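Local atomic coordinates of putative oxidoreductase with NAD(P)-binding Rossmann-fold domain (Clostridium difficile, PDB entry 3UUW), a protein that is probably an NAD(P)-dependent oxidoreductase of the Gfo/Idh/MocA family, whose substrate is not established. Residues Ala37-Pro40 / Lys44-Lys47. Residues are numbered along the deposited sequence; the frame is centred on the assembly and turned at random.
Sequences AFTP and KREK
Arg-45 of helix 42-52 reaches back to the chain just past strand 33-38 and gives the one hydrogen bond between the two segments, from NH1 to Thr-39 O over 2.8 Å. Its geometry is good: the N-H...O angle is 150°, NH1 meets the carbonyl oxygen nearly head-on, and the oxygen sits at the guanidinium edge, close to the plane of the group. Chi1 and chi2 of the arginine run extended and the chain bends at chi3, bringing the guanidinium round beside the Thr-39 carbonyl.

The same guanidinium lies near the Phe-38 ring, NH1 standing 3.6 Å from CE1. The two planes are only 18° apart, but NH1 approaches obliquely, so the evidence supports van der Waals contact and not a defined stack.

Apolar contact completes the interface. Thr-39 CG2 lies against the start of the arginine side chain, 3.7 Å from Arg-45 CB, while Lys-44 crosses the threonine at about a right angle, its CE 3.9 Å from CG2. With OG1 anti to the backbone N (chi1 -160°), the threonine methyl packs on Arg-45, while the hydroxyl is hydrogen-bonded to Leu-14 N.

Leu-14 lies within the probable GxGxxA glycine-rich loop, which places the contact beside the presumed dinucleotide site. Arg-45 joins the turn after strand 33-38, outermost in this chain's parallel sheet, to helix 42-52, a beta-alpha unit of the Rossmann fold.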
loop_
_atom_site.group_PDB
_atom_site.type_symbol
_atom_site.label_atom_id
_atom_site.label_comp_id
_atom_site.label_asym_id
_atom_site.label_seq_id
_atom_site.Cartn_x
_atom_site.Cartn_y
_atom_site.Cartn_z
ATOM N N ALA A 37 24.529 -5.034 -37.011
ATOM C CA ALA A 37 24.922 -4.270 -35.857
ATOM C C ALA A 37 26.442 -4.153 -35.785
ATOM O O ALA A 37 27.163 -5.020 -36.264
ATOM C CB ALA A 37 24.377 -4.928 -34.571
ATOM N N PHE A 38 26.900 -3.063 -35.186
ATOM C CA PHE A 38 28.304 -2.807 -34.996
ATOM C C PHE A 38 28.509 -2.282 -33.597
ATOM O O PHE A 38 27.696 -1.501 -33.080
ATOM C CB PHE A 38 28.832 -1.760 -35.991
ATOM C CG PHE A 38 30.198 -1.223 -35.615
ATOM C CD1 PHE A 38 31.344 -1.930 -35.928
ATOM C CD2 PHE A 38 30.318 -0.065 -34.861
ATOM C CE1 PHE A 38 32.589 -1.461 -35.538
ATOM C CE2 PHE A 38 31.544 0.412 -34.473
ATOM C CZ PHE A 38 32.685 -0.281 -34.809
ATOM N N THR A 39 29.596 -2.751 -32.992
ATOM C CA THR A 39 30.127 -2.192 -31.762
ATOM C C THR A 39 31.666 -2.357 -31.865
ATOM O O THR A 39 32.146 -3.294 -32.494
ATOM C CB THR A 39 29.472 -2.810 -30.497
ATOM O OG1 THR A 39 29.664 -1.929 -29.382
ATOM C CG2 THR A 39 30.029 -4.205 -30.168
ATOM N N PRO A 40 32.448 -1.426 -31.285
ATOM C CA PRO A 40 33.905 -1.498 -31.476
ATOM C C PRO A 40 34.593 -2.773 -31.028
ATOM O O PRO A 40 35.597 -3.165 -31.624
ATOM C CB PRO A 40 34.420 -0.324 -30.641
ATOM C CG PRO A 40 33.329 0.644 -30.668
ATOM C CD PRO A 40 32.044 -0.122 -30.727
ATOM N N LYS A 44 32.683 -8.883 -28.449
ATOM C CA LYS A 44 31.352 -8.630 -27.955
ATOM C C LYS A 44 30.389 -8.548 -29.131
ATOM O O LYS A 44 29.275 -9.082 -29.064
ATOM C CB LYS A 44 31.300 -7.342 -27.142
ATOM C CG LYS A 44 29.963 -7.143 -26.455
ATOM C CD LYS A 44 29.924 -5.924 -25.537
ATOM C CE LYS A 44 29.915 -4.634 -26.323
ATOM N NZ LYS A 44 30.014 -3.429 -25.437
ATOM N N ARG A 45 30.816 -7.876 -30.202
ATOM C CA ARG A 45 29.990 -7.724 -31.399
ATOM C C ARG A 45 29.549 -9.073 -31.937
ATOM O O ARG A 45 28.364 -9.299 -32.200
ATOM C CB ARG A 45 30.779 -6.992 -32.494
ATOM C CG ARG A 45 30.004 -6.838 -33.766
ATOM C CD ARG A 45 30.636 -5.862 -34.701
ATOM N NE ARG A 45 31.814 -6.370 -35.384
ATOM C CZ ARG A 45 33.055 -5.875 -35.292
ATOM N NH1 ARG A 45 33.360 -4.844 -34.505
ATOM N NH2 ARG A 45 34.005 -6.422 -36.015
ATOM N N GLU A 46 30.501 -9.974 -32.100
ATOM C CA GLU A 46 30.196 -11.268 -32.691
ATOM C C GLU A 46 29.307 -12.131 -31.783
ATOM O O GLU A 46 28.431 -12.850 -32.274
ATOM C CB GLU A 46 31.479 -11.965 -33.148
ATOM C CG GLU A 46 32.144 -11.143 -34.263
ATOM C CD GLU A 46 33.225 -11.854 -35.007
ATOM O OE1 GLU A 46 33.848 -12.779 -34.449
ATOM O OE2 GLU A 46 33.468 -11.455 -36.162
ATOM N N LYS A 47 29.520 -12.040 -30.476
ATOM C CA LYS A 47 28.724 -12.807 -29.523
ATOM C C LYS A 47 27.267 -12.326 -29.520
ATOM O O LYS A 47 26.345 -13.129 -29.655
ATOM C CB LYS A 47 29.328 -12.714 -28.122
ATOM C CG LYS A 47 28.729 -13.701 -27.119
ATOM C CD LYS A 47 29.370 -13.550 -25.741
ATOM C CE LYS A 47 28.768 -14.525 -24.736
ATOM N NZ LYS A 47 27.287 -14.460 -24.728
#